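Local coordinates for protein octaprenyl Pyrophosphate Synthase (Helicobacter pylori, PDB 3TC1) that probably catalyses stepwise condensation of isopentenyl pyrophosphate units onto an allylic pyrophosphate primer, building octaprenyl pyrophosphate, at residues E138-F143 with L159-A164; A72-D77 with T84-L89; E3-A8 with L42-L47; Q10-S15 with L55-L60. All coordinates share one frame; numbering follows the deposited sequence.

Contact 1: E138-F143 with L159-A164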
loop_
_atom_site.group_PDB
_atom_site.type_symbol
_atom_site.label_atom_id
_atom_site.label_comp_id
_atom_site.label_asym_id
_atom_site.label_seq_id
_atom_site.Cartn_x
_atom_site.Cartn_y
_atom_site.Cartn_z
ATOM N N GLU B 138 12.198 -2.298 -1.799
ATOM C CA GLU B 138 11.794 -3.412 -0.956
ATOM C C GLU B 138 11.880 -4.708 -1.763
ATOM O O GLU B 138 12.378 -5.720 -1.274
ATOM C CB GLU B 138 10.368 -3.200 -0.443
ATOM C CG GLU B 138 9.829 -4.369 0.362
ATOM C CD GLU B 138 10.627 -4.640 1.627
ATOM O OE1 GLU B 138 10.332 -5.652 2.295
ATOM O OE2 GLU B 138 11.538 -3.849 1.957
ATOM N N ILE B 139 11.405 -4.670 -3.002
ATOM C CA ILE B 139 11.447 -5.845 -3.864
ATOM C C ILE B 139 12.890 -6.211 -4.173
ATOM O O ILE B 139 13.256 -7.382 -4.166
ATOM C CB ILE B 139 10.690 -5.602 -5.181
ATOM C CG1 ILE B 139 9.193 -5.502 -4.896
ATOM C CG2 ILE B 139 10.963 -6.736 -6.165
ATOM C CD1 ILE B 139 8.356 -5.210 -6.119
ATOM N N GLU B 140 13.703 -5.201 -4.450
ATOM C CA GLU B 140 15.112 -5.417 -4.737
ATOM C C GLU B 140 15.785 -6.082 -3.537
ATOM O O GLU B 140 16.551 -7.029 -3.682
ATOM C CB GLU B 140 15.798 -4.077 -5.025
ATOM C CG GLU B 140 15.492 -3.494 -6.400
ATOM C CD GLU B 140 15.917 -2.036 -6.541
ATOM O OE1 GLU B 140 15.973 -1.543 -7.689
ATOM O OE2 GLU B 140 16.184 -1.376 -5.512
ATOM N N ASP B 141 15.478 -5.583 -2.348
ATOM C CA ASP B 141 16.069 -6.109 -1.127
ATOM C C ASP B 141 15.781 -7.593 -0.891
ATOM O O ASP B 141 16.682 -8.353 -0.545
ATOM C CB ASP B 141 15.599 -5.279 0.071
ATOM C CG ASP B 141 16.579 -5.318 1.241
ATOM O OD1 ASP B 141 17.800 -5.442 1.001
ATOM O OD2 ASP B 141 16.129 -5.203 2.399
ATOM N N VAL B 142 14.546 -8.041 -1.074
ATOM C CA VAL B 142 14.325 -9.457 -0.818
ATOM C C VAL B 142 14.784 -10.334 -1.987
ATOM O O VAL B 142 15.165 -11.481 -1.765
ATOM C CB VAL B 142 12.837 -9.760 -0.376
ATOM C CG1 VAL B 142 12.010 -8.479 -0.425
ATOM C CG2 VAL B 142 12.209 -10.856 -1.246
ATOM N N PHE B 143 14.781 -9.823 -3.222
ATOM C CA PHE B 143 15.262 -10.652 -4.333
ATOM C C PHE B 143 16.788 -10.796 -4.207
ATOM O O PHE B 143 17.335 -11.888 -4.362
ATOM C CB PHE B 143 14.909 -10.048 -5.703
ATOM C CG PHE B 143 13.559 -10.464 -6.225
ATOM C CD1 PHE B 143 12.394 -10.107 -5.552
ATOM C CD2 PHE B 143 13.451 -11.215 -7.393
ATOM C CE1 PHE B 143 11.140 -10.491 -6.032
ATOM C CE2 PHE B 143 12.204 -11.604 -7.880
ATOM C CZ PHE B 143 11.047 -11.241 -7.198
ATOM N N LEU B 159 19.946 0.732 -0.794
ATOM C CA LEU B 159 20.008 1.768 0.235
ATOM C C LEU B 159 19.373 3.062 -0.248
ATOM O O LEU B 159 18.629 3.714 0.489
ATOM C CB LEU B 159 21.459 2.045 0.650
ATOM C CG LEU B 159 21.815 1.538 2.050
ATOM C CD1 LEU B 159 21.713 0.026 2.046
ATOM C CD2 LEU B 159 23.219 1.983 2.463
ATOM N N GLU B 160 19.675 3.431 -1.487
ATOM C CA GLU B 160 19.134 4.649 -2.081
ATOM C C GLU B 160 17.613 4.564 -2.247
ATOM O O GLU B 160 16.884 5.507 -1.909
ATOM C CB GLU B 160 19.796 4.895 -3.438
ATOM C CG GLU B 160 21.274 5.243 -3.362
ATOM C CD GLU B 160 22.004 4.959 -4.667
ATOM O OE1 GLU B 160 21.331 4.879 -5.715
ATOM O OE2 GLU B 160 23.247 4.822 -4.651
ATOM N N ASP B 161 17.137 3.437 -2.764
ATOM C CA ASP B 161 15.704 3.251 -2.968
ATOM C C ASP B 161 14.899 3.095 -1.686
ATOM O O ASP B 161 13.845 3.716 -1.534
ATOM C CB ASP B 161 15.438 2.039 -3.867
ATOM C CG ASP B 161 15.700 2.328 -5.331
ATOM O OD1 ASP B 161 15.781 3.519 -5.693
ATOM O OD2 ASP B 161 15.805 1.371 -6.126
ATOM N N LYS B 162 15.382 2.266 -0.764
ATOM C CA LYS B 162 14.658 2.032 0.485
ATOM C C LYS B 162 14.793 3.088 1.570
ATOM O O LYS B 162 13.901 3.224 2.407
ATOM C CB LYS B 162 15.052 0.684 1.092
ATOM C CG LYS B 162 14.482 -0.523 0.382
ATOM C CD LYS B 162 14.632 -1.774 1.238
ATOM C CE LYS B 162 13.858 -1.641 2.545
ATOM N NZ LYS B 162 14.045 -2.819 3.435
ATOM N N THR B 163 15.893 3.836 1.571
ATOM C CA THR B 163 16.089 4.833 2.615
ATOM C C THR B 163 16.464 6.252 2.208
ATOM O O THR B 163 15.803 7.207 2.608
ATOM C CB THR B 163 17.172 4.364 3.628
ATOM O OG1 THR B 163 16.775 3.121 4.218
ATOM C CG2 THR B 163 17.365 5.401 4.728
ATOM N N ALA B 164 17.530 6.392 1.433
ATOM C CA ALA B 164 18.026 7.711 1.056
ATOM C C ALA B 164 17.083 8.636 0.297
ATOM O O ALA B 164 16.868 9.773 0.712
ATOM C CB ALA B 164 19.334 7.565 0.294
#
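Lys162 reaches across to two acids of the facing helix, Glu138 and Asp141, and the three form a salt-bridge network. Its NZ donates to Glu138 OE2 at 3.1 Å, coming in almost in line with the C-O bond, and bonds more weakly to Asp141 OD2 at 3.3 Å. A bend at chi3 (62°) turns the end of the lysine to the acids, while Glu138 answers with its own bend at chi2. The long aliphatic arm also packs: Lys162 CG lies 3.6 Å from Glu138 N, and Lys162 CD is 3.8 Å from Asp141 CB. A lysine suits this place because it can span the gap between segments whose axes approach to 9.3 Å and still deliver a charge.

Helices 121-144 and 152-177 belong to the all-helical prenyl synthase fold, whose helices surround a central reaction cavity. A magnesium ion is bound about 9 Å from the Lys162 side chain, too far for Lys162 to be a ligand.

The second interaction brings like charges together. Glu140 OE2 comes to 2.8 Å from Asp161 OD2, two acceptors without a hydrogen bond between them, their carboxylate planes only 20° apart. The arginines around the pair would be expected to offset the repulsion: Arg157 bridges to Glu140, while Arg133 and Arg136 hold the two oxygens of Asp161.

In the backbone, the helix widens to a pi-type turn at 160-164, which lets Leu159 O accept from both Thr163 N and Ala164 N. Thr163 OG1 in turn bonds Gln197 of helix 182-205.

Contact 2: A72-D77 with T84-L89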
loop_
_atom_site.group_PDB
_atom_site.type_symbol
_atom_site.label_atom_id
_atom_site.label_comp_id
_atom_site.label_asym_id
_atom_site.label_seq_id
_atom_site.Cartn_x
_atom_site.Cartn_y
_atom_site.Cartn_z
ATOM N N ALA B 72 3.608 3.215 7.145
ATOM C CA ALA B 72 3.025 2.241 6.226
ATOM C C ALA B 72 4.096 1.293 5.700
ATOM O O ALA B 72 3.885 0.079 5.627
ATOM C CB ALA B 72 2.333 2.950 5.055
ATOM N N SER B 73 5.244 1.845 5.326
ATOM C CA SER B 73 6.326 1.021 4.803
ATOM C C SER B 73 6.821 0.036 5.859
ATOM O O SER B 73 7.127 -1.106 5.548
ATOM C CB SER B 73 7.493 1.891 4.328
ATOM O OG SER B 73 8.070 2.586 5.410
ATOM N N LEU B 74 6.903 0.485 7.106
ATOM C CA LEU B 74 7.360 -0.385 8.188
ATOM C C LEU B 74 6.356 -1.513 8.420
ATOM O O LEU B 74 6.739 -2.651 8.698
ATOM C CB LEU B 74 7.559 0.418 9.479
ATOM C CG LEU B 74 8.667 1.479 9.432
ATOM C CD1 LEU B 74 8.693 2.258 10.740
ATOM C CD2 LEU B 74 10.005 0.810 9.169
ATOM N N LEU B 75 5.071 -1.194 8.297
ATOM C CA LEU B 75 4.023 -2.194 8.479
ATOM C C LEU B 75 4.148 -3.287 7.428
ATOM O O LEU B 75 4.044 -4.468 7.743
ATOM C CB LEU B 75 2.639 -1.550 8.383
ATOM C CG LEU B 75 2.181 -0.670 9.550
ATOM C CD1 LEU B 75 0.845 -0.024 9.187
ATOM C CD2 LEU B 75 2.044 -1.499 10.827
ATOM N N HIS B 76 4.369 -2.898 6.176
ATOM C CA HIS B 76 4.507 -3.885 5.115
ATOM C C HIS B 76 5.830 -4.628 5.219
ATOM O O HIS B 76 5.897 -5.820 4.930
ATOM C CB HIS B 76 4.370 -3.231 3.732
ATOM C CG HIS B 76 2.954 -2.900 3.365
ATOM N ND1 HIS B 76 2.601 -2.368 2.144
ATOM C CD2 HIS B 76 1.804 -3.018 4.070
ATOM C CE1 HIS B 76 1.296 -2.167 2.114
ATOM N NE2 HIS B 76 0.789 -2.551 3.270
ATOM N N ASP B 77 6.880 -3.927 5.637
ATOM C CA ASP B 77 8.188 -4.559 5.781
ATOM C C ASP B 77 8.145 -5.641 6.857
ATOM O O ASP B 77 8.784 -6.678 6.718
ATOM C CB ASP B 77 9.264 -3.525 6.129
ATOM C CG ASP B 77 9.558 -2.574 4.982
ATOM O OD1 ASP B 77 9.709 -3.046 3.833
ATOM O OD2 ASP B 77 9.651 -1.352 5.230
ATOM N N THR B 84 8.162 -10.498 14.160
ATOM C CA THR B 84 7.183 -10.668 15.229
ATOM C C THR B 84 7.289 -9.496 16.185
ATOM O O THR B 84 6.442 -9.306 17.056
ATOM C CB THR B 84 7.470 -11.940 16.051
ATOM O OG1 THR B 84 8.721 -11.785 16.739
ATOM C CG2 THR B 84 7.546 -13.162 15.149
ATOM N N MET B 85 8.336 -8.703 16.001
ATOM C CA MET B 85 8.602 -7.594 16.893
ATOM C C MET B 85 9.114 -6.346 16.185
ATOM O O MET B 85 9.785 -6.430 15.159
ATOM C CB MET B 85 9.644 -8.065 17.910
ATOM C CG MET B 85 9.824 -7.196 19.121
ATOM S SD MET B 85 9.796 -8.264 20.564
ATOM C CE MET B 85 8.080 -8.791 20.510
ATOM N N ARG B 86 8.778 -5.190 16.745
ATOM C CA ARG B 86 9.246 -3.909 16.234
ATOM C C ARG B 86 9.485 -3.026 17.441
ATOM O O ARG B 86 8.550 -2.413 17.954
ATOM C CB ARG B 86 8.226 -3.228 15.316
ATOM C CG ARG B 86 8.583 -1.758 15.050
ATOM C CD ARG B 86 8.047 -1.270 13.716
ATOM N NE ARG B 86 8.668 -1.986 12.606
ATOM C CZ ARG B 86 9.861 -1.700 12.090
ATOM N NH1 ARG B 86 10.584 -0.699 12.571
ATOM N NH2 ARG B 86 10.334 -2.432 11.092
ATOM N N ARG B 87 10.728 -2.980 17.912
ATOM C CA ARG B 87 11.053 -2.154 19.067
ATOM C C ARG B 87 10.568 -2.821 20.355
ATOM O O ARG B 87 9.956 -2.176 21.205
ATOM C CB ARG B 87 10.377 -0.796 18.914
ATOM C CG ARG B 87 11.289 0.397 18.955
ATOM C CD ARG B 87 10.529 1.595 18.425
ATOM N NE ARG B 87 10.165 1.408 17.020
ATOM C CZ ARG B 87 9.298 2.168 16.357
ATOM N NH1 ARG B 87 8.689 3.169 16.964
ATOM N NH2 ARG B 87 9.065 1.946 15.071
ATOM N N LYS B 88 10.846 -4.116 20.476
ATOM C CA LYS B 88 10.471 -4.943 21.624
ATOM C C LYS B 88 8.987 -5.257 21.809
ATOM O O LYS B 88 8.632 -6.113 22.621
ATOM C CB LYS B 88 11.030 -4.372 22.934
ATOM C CG LYS B 88 11.851 -5.425 23.682
ATOM C CD LYS B 88 11.632 -5.462 25.194
ATOM C CE LYS B 88 10.183 -5.243 25.590
ATOM N NZ LYS B 88 9.987 -3.831 26.021
ATOM N N LEU B 89 8.115 -4.571 21.080
ATOM C CA LEU B 89 6.700 -4.871 21.202
ATOM C C LEU B 89 6.225 -5.639 19.972
ATOM O O LEU B 89 6.791 -5.503 18.883
ATOM C CB LEU B 89 5.892 -3.591 21.444
ATOM C CG LEU B 89 6.008 -3.158 22.915
ATOM C CD1 LEU B 89 5.216 -1.887 23.157
ATOM C CD2 LEU B 89 5.503 -4.282 23.820
#
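Arg86 CG lies opposite its backbone N (chi1 167°), and a bend at chi3 (-64°) lays the guanidinium across Leu74, whose own CG sits beside its backbone N. The setting is the end of helix 53-80, where Asp77 and Asp78 begin the first aspartate-rich motif of the prenyl synthases, the DDxxD sequence that in relatives holds magnesium for the allylic pyrophosphate. Here the bound magnesium ion is about 9 Å from the Arg86 side chain.

The pair of arginines, Arg86 and Arg87, sits on a tight two-residue hairpin. Arg86 N bonds Leu89 O at 2.9 Å, and Arg87 and Lys88 both take positive phi values, as in a type I' turn.

Leucine suits the helix side because its branched end offers a broad apolar surface to a flat cation. Leu74 CB adds to this, lying 4.1 Å from Arg86 NE. The charge itself is met elsewhere: Arg86 NE makes a salt bridge with Asp78 OD2, which should restrain the rotation of the group and ties the hairpin back to the helix.

Arg87 contributes less. Its poorly ordered guanidinium has Leu74 CD1 at its edge, 4.4 Å from Arg87 NH2. Over one face of the Arg86 group, offset toward the rim, Leu74 CD2 lies 3.4 Å above the plane and 3.8 Å from both NH1 and NH2.

Contact 3: E3-A8 with L42-L47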
loop_
_atom_site.group_PDB
_atom_site.type_symbol
_atom_site.label_atom_id
_atom_site.label_comp_id
_atom_site.label_asym_id
_atom_site.label_seq_id
_atom_site.Cartn_x
_atom_site.Cartn_y
_atom_site.Cartn_z
ATOM N N GLU B 3 9.808 19.492 20.604
ATOM C CA GLU B 3 8.746 18.676 21.249
ATOM C C GLU B 3 7.372 19.123 20.906
ATOM O O GLU B 3 6.543 18.345 20.470
ATOM C CB GLU B 3 8.815 18.511 22.811
ATOM C CG GLU B 3 8.111 17.123 23.107
ATOM C CD GLU B 3 7.365 16.879 24.420
ATOM O OE1 GLU B 3 8.002 16.581 25.467
ATOM O OE2 GLU B 3 6.117 16.952 24.367
ATOM N N LYS B 4 7.094 20.393 21.082
ATOM C CA LYS B 4 5.734 20.835 20.777
ATOM C C LYS B 4 5.257 20.567 19.353
ATOM O O LYS B 4 4.101 20.199 19.144
ATOM C CB LYS B 4 5.544 22.322 21.154
ATOM C CG LYS B 4 4.243 22.885 20.674
ATOM C CD LYS B 4 3.943 24.185 21.344
ATOM C CE LYS B 4 2.846 24.953 20.605
ATOM N NZ LYS B 4 1.601 25.058 21.424
ATOM N N GLN B 5 6.134 20.730 18.373
ATOM C CA GLN B 5 5.742 20.472 16.979
ATOM C C GLN B 5 5.592 18.979 16.707
ATOM O O GLN B 5 4.676 18.570 15.997
ATOM C CB GLN B 5 6.755 21.073 15.978
ATOM C CG GLN B 5 6.880 22.577 16.050
ATOM C CD GLN B 5 7.992 23.106 15.175
ATOM O OE1 GLN B 5 9.030 22.467 15.026
ATOM N NE2 GLN B 5 7.793 24.285 14.607
ATOM N N LEU B 6 6.479 18.167 17.269
ATOM C CA LEU B 6 6.402 16.721 17.075
ATOM C C LEU B 6 5.127 16.197 17.723
ATOM O O LEU B 6 4.494 15.259 17.229
ATOM C CB LEU B 6 7.621 16.040 17.695
ATOM C CG LEU B 6 8.959 16.310 17.003
ATOM C CD1 LEU B 6 10.081 15.660 17.784
ATOM C CD2 LEU B 6 8.924 15.772 15.588
ATOM N N LYS B 7 4.760 16.824 18.834
ATOM C CA LYS B 7 3.567 16.464 19.575
ATOM C C LYS B 7 2.334 16.799 18.734
ATOM O O LYS B 7 1.354 16.056 18.726
ATOM C CB LYS B 7 3.532 17.251 20.886
ATOM C CG LYS B 7 2.982 16.481 22.060
ATOM C CD LYS B 7 1.519 16.168 21.876
ATOM C CE LYS B 7 1.048 15.191 22.937
ATOM N NZ LYS B 7 1.819 13.917 22.857
ATOM N N ALA B 8 2.388 17.929 18.037
ATOM C CA ALA B 8 1.275 18.355 17.194
ATOM C C ALA B 8 1.140 17.411 15.997
ATOM O O ALA B 8 0.039 17.160 15.527
ATOM C CB ALA B 8 1.494 19.793 16.718
ATOM N N LEU B 42 14.018 16.511 10.835
ATOM C CA LEU B 42 14.805 17.035 9.728
ATOM C C LEU B 42 14.041 18.114 8.969
ATOM O O LEU B 42 14.591 19.174 8.658
ATOM C CB LEU B 42 15.174 15.904 8.770
ATOM C CG LEU B 42 16.238 14.945 9.294
ATOM C CD1 LEU B 42 16.398 13.768 8.348
ATOM C CD2 LEU B 42 17.549 15.705 9.441
ATOM N N MET B 43 12.775 17.838 8.672
ATOM C CA MET B 43 11.925 18.771 7.943
ATOM C C MET B 43 11.576 20.016 8.753
ATOM O O MET B 43 11.609 21.128 8.229
ATOM C CB MET B 43 10.634 18.069 7.509
ATOM C CG MET B 43 10.855 16.904 6.555
ATOM S SD MET B 43 9.398 15.851 6.441
ATOM C CE MET B 43 8.456 16.748 5.230
ATOM N N LEU B 44 11.233 19.832 10.025
ATOM C CA LEU B 44 10.873 20.961 10.881
ATOM C C LEU B 44 12.020 21.960 11.004
ATOM O O LEU B 44 11.794 23.141 11.261
ATOM C CB LEU B 44 10.482 20.472 12.278
ATOM C CG LEU B 44 9.164 19.708 12.427
ATOM C CD1 LEU B 44 9.085 19.097 13.813
ATOM C CD2 LEU B 44 8.000 20.644 12.191
ATOM N N ALA B 45 13.244 21.478 10.811
ATOM C CA ALA B 45 14.439 22.310 10.915
ATOM C C ALA B 45 14.524 23.404 9.861
ATOM O O ALA B 45 15.342 24.321 9.981
ATOM C CB ALA B 45 15.690 21.434 10.848
ATOM N N LEU B 46 13.694 23.307 8.825
ATOM C CA LEU B 46 13.698 24.307 7.764
ATOM C C LEU B 46 12.789 25.490 8.076
ATOM O O LEU B 46 12.867 26.526 7.417
ATOM C CB LEU B 46 13.287 23.679 6.426
ATOM C CG LEU B 46 14.391 22.905 5.694
ATOM C CD1 LEU B 46 14.836 21.716 6.535
ATOM C CD2 LEU B 46 13.883 22.439 4.338
ATOM N N LEU B 47 11.927 25.333 9.075
ATOM C CA LEU B 47 11.008 26.396 9.459
ATOM C C LEU B 47 11.744 27.622 9.994
ATOM O O LEU B 47 12.804 27.500 10.611
ATOM C CB LEU B 47 10.027 25.889 10.518
ATOM C CG LEU B 47 8.960 24.897 10.047
ATOM C CD1 LEU B 47 8.242 24.298 11.252
ATOM C CD2 LEU B 47 7.975 25.608 9.128
#
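The backbones of Gln5 and Leu44 lie well apart, their CA atoms 8.0 Å distant, so side chains alone bridge the gap. Residues 3-8 form the first turns of helix 3-18. Helix 38-44 leads into a type I beta turn from Leu44 to Leu47, where Leu47 N bonds Leu44 O at 3.1 Å, and this turn presents both leucines to the N-terminal helix.

The Gln5 and Leu44 side chains run antiparallel alongside one another. The extended glutamine chain (chi2 173°) lays its CB 3.7 Å from Leu44 CD1 and carries OE1 to 3.5 Å from Leu44 CD2. On the other branch of the amide, NE2 touches Leu47 CD1 at 3.4 Å. These are van der Waals contacts without a hydrogen bond across. A long amide-tipped side chain suits this partly exposed edge, CB and amide both packing on leucine. Leu6 takes the more apolar flank, its CD2 3.8 Å from Leu44 CD1, with Met37 beside it.

Leu44 and Leu47 also touch Leu60 and Leu56 of helix 53-80. The contact packs the N-terminal helix on the end of helix 38-44 and the turn after it, which lie against helices 53-80 and 152-177 of the all-helical prenyl synthase fold.

Contact 4: Q10-S15 with L55-L60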
loop_
_atom_site.group_PDB
_atom_site.type_symbol
_atom_site.label_atom_id
_atom_site.label_comp_id
_atom_site.label_asym_id
_atom_site.label_seq_id
_atom_site.Cartn_x
_atom_site.Cartn_y
_atom_site.Cartn_z
ATOM N N GLN B 10 2.056 14.224 16.046
ATOM C CA GLN B 10 1.573 12.984 16.644
ATOM C C GLN B 10 0.045 13.068 16.749
ATOM O O GLN B 10 -0.676 12.112 16.439
ATOM C CB GLN B 10 2.197 12.828 18.033
ATOM C CG GLN B 10 1.799 11.586 18.803
ATOM C CD GLN B 10 2.393 11.570 20.206
ATOM O OE1 GLN B 10 3.609 11.680 20.381
ATOM N NE2 GLN B 10 1.535 11.434 21.212
ATOM N N ASN B 11 -0.450 14.222 17.184
ATOM C CA ASN B 11 -1.885 14.418 17.319
ATOM C C ASN B 11 -2.611 14.508 15.974
ATOM O O ASN B 11 -3.775 14.111 15.870
ATOM C CB ASN B 11 -2.170 15.652 18.178
ATOM C CG ASN B 11 -1.809 15.432 19.640
ATOM O OD1 ASN B 11 -1.992 14.335 20.173
ATOM N ND2 ASN B 11 -1.310 16.471 20.295
ATOM N N LYS B 12 -1.938 15.022 14.950
ATOM C CA LYS B 12 -2.546 15.110 13.622
ATOM C C LYS B 12 -2.752 13.704 13.064
ATOM O O LYS B 12 -3.780 13.411 12.445
ATOM C CB LYS B 12 -1.663 15.912 12.660
ATOM C CG LYS B 12 -1.819 17.420 12.780
ATOM C CD LYS B 12 -1.004 18.151 11.716
ATOM C CE LYS B 12 -1.331 19.641 11.692
ATOM N NZ LYS B 12 -2.749 19.889 11.297
ATOM N N ILE B 13 -1.765 12.840 13.279
ATOM C CA ILE B 13 -1.850 11.456 12.827
ATOM C C ILE B 13 -3.067 10.800 13.476
ATOM O O ILE B 13 -3.846 10.114 12.812
ATOM C CB ILE B 13 -0.587 10.659 13.221
ATOM C CG1 ILE B 13 0.637 11.228 12.505
ATOM C CG2 ILE B 13 -0.764 9.189 12.865
ATOM C CD1 ILE B 13 1.958 10.602 12.950
ATOM N N ALA B 14 -3.228 11.019 14.780
ATOM C CA ALA B 14 -4.351 10.451 15.520
ATOM C C ALA B 14 -5.680 10.990 14.994
ATOM O O ALA B 14 -6.664 10.259 14.905
ATOM C CB ALA B 14 -4.213 10.762 17.007
ATOM N N SER B 15 -5.709 12.273 14.657
ATOM C CA SER B 15 -6.921 12.883 14.133
ATOM C C SER B 15 -7.274 12.302 12.767
ATOM O O SER B 15 -8.441 12.026 12.485
ATOM C CB SER B 15 -6.745 14.398 14.016
ATOM O OG SER B 15 -6.554 14.979 15.293
ATOM N N LEU B 55 0.985 28.744 6.983
ATOM C CA LEU B 55 2.041 27.949 6.368
ATOM C C LEU B 55 2.564 26.877 7.329
ATOM O O LEU B 55 2.861 25.752 6.918
ATOM C CB LEU B 55 3.184 28.862 5.922
ATOM C CG LEU B 55 4.393 28.241 5.215
ATOM C CD1 LEU B 55 3.936 27.402 4.016
ATOM C CD2 LEU B 55 5.328 29.360 4.763
ATOM N N LEU B 56 2.671 27.227 8.608
ATOM C CA LEU B 56 3.153 26.294 9.621
ATOM C C LEU B 56 2.250 25.059 9.699
ATOM O O LEU B 56 2.734 23.934 9.823
ATOM C CB LEU B 56 3.200 26.981 10.987
ATOM C CG LEU B 56 3.575 26.117 12.192
ATOM C CD1 LEU B 56 4.951 25.490 11.983
ATOM C CD2 LEU B 56 3.568 26.984 13.446
ATOM N N ASP B 57 0.940 25.274 9.632
ATOM C CA ASP B 57 0.001 24.162 9.681
ATOM C C ASP B 57 0.206 23.265 8.457
ATOM O O ASP B 57 0.178 22.042 8.571
ATOM C CB ASP B 57 -1.438 24.672 9.727
ATOM C CG ASP B 57 -2.451 23.543 9.837
ATOM O OD1 ASP B 57 -2.422 22.798 10.842
ATOM O OD2 ASP B 57 -3.273 23.398 8.911
ATOM N N LYS B 58 0.404 23.875 7.289
ATOM C CA LYS B 58 0.638 23.112 6.063
ATOM C C LYS B 58 1.905 22.280 6.225
ATOM O O LYS B 58 1.975 21.145 5.765
ATOM C CB LYS B 58 0.828 24.039 4.857
ATOM C CG LYS B 58 -0.433 24.642 4.258
ATOM C CD LYS B 58 -0.065 25.365 2.959
ATOM C CE LYS B 58 -1.280 25.837 2.167
ATOM N NZ LYS B 58 -1.838 27.121 2.663
ATOM N N ALA B 59 2.912 22.864 6.869
ATOM C CA ALA B 59 4.178 22.179 7.091
ATOM C C ALA B 59 3.983 20.991 8.032
ATOM O O ALA B 59 4.551 19.920 7.823
ATOM C CB ALA B 59 5.197 23.143 7.662
ATOM N N LEU B 60 3.180 21.179 9.070
ATOM C CA LEU B 60 2.917 20.095 10.001
ATOM C C LEU B 60 2.147 18.999 9.261
ATOM O O LEU B 60 2.349 17.809 9.516
ATOM C CB LEU B 60 2.119 20.610 11.198
ATOM C CG LEU B 60 2.876 21.666 12.014
ATOM C CD1 LEU B 60 1.998 22.183 13.143
ATOM C CD2 LEU B 60 4.160 21.071 12.564
#
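Lys12 stretches from helix 3-18 to Leu60 and Asp57 on helix 53-80. Its CB points at the second helix, and CG, lying beside the backbone N, carries the chain onward across an 8.2 Å gap between the CA atoms of Lys12 and Leu60. With CD the contact begins: this carbon lies 4.0 Å from Leu60 CB and equally far from the carbonyl oxygen of the same residue. CE settles closer, 3.6 Å from Leu60 CB, the two side chains running roughly perpendicular, and it also comes to 3.4 Å from Asp57 OD1.

The chain is extended as far as CE and then turns at chi4 (-64°), which swings NZ to the acid. NZ donates to Asp57 OD1 at 3.0 Å, forming a salt bridge. It approaches from the syn side of the carboxylate but 27° out of its plane. Asp57 holds its CG anti to its backbone nitrogen (chi1 -178°), bringing OD1 over to the lysine although its CB does not point directly at the partner helix. NZ has its stronger partner in Asn61 OD1, one turn on from Asp57, to which it also bonds.

These two helices of the prenyl synthase fold are thus joined near the surface, with Ile9 and Ile13 of helix 3-18 packing on Leu60 and Thr64. Lysine suits a partly exposed seam, since its outer methylenes rest on Leu60 CB while its ammonium meets a charged oxygen and a neutral amide oxygen; such a mixed contact implies an electrostatic tie laid over apolar packing.

In the fold
Along the chain, contacts 3 and 4 come first with their segments alternating, then contact 2, then contact 1. Contacts 3 and 4 share helix 3-18 and lie only about 10 Å apart, centre to centre; Leu47 CD1 touches Leu56 CD1 at 3.6 Å, so they form one continuous packing region. Helix 53-80 runs from contact 4 to contact 2, whose centres are about 23 Å apart. Between contacts 1 and 2, two like-charged carboxylates, Glu138 OE2 and Asp77 OD1, lie 2.7 Å apart; the bound magnesium is about 9 Å from the side chains of Lys162 and Arg86. The long helix thus links the N-terminal packing to the metal-bearing end of the probable active-site cavity.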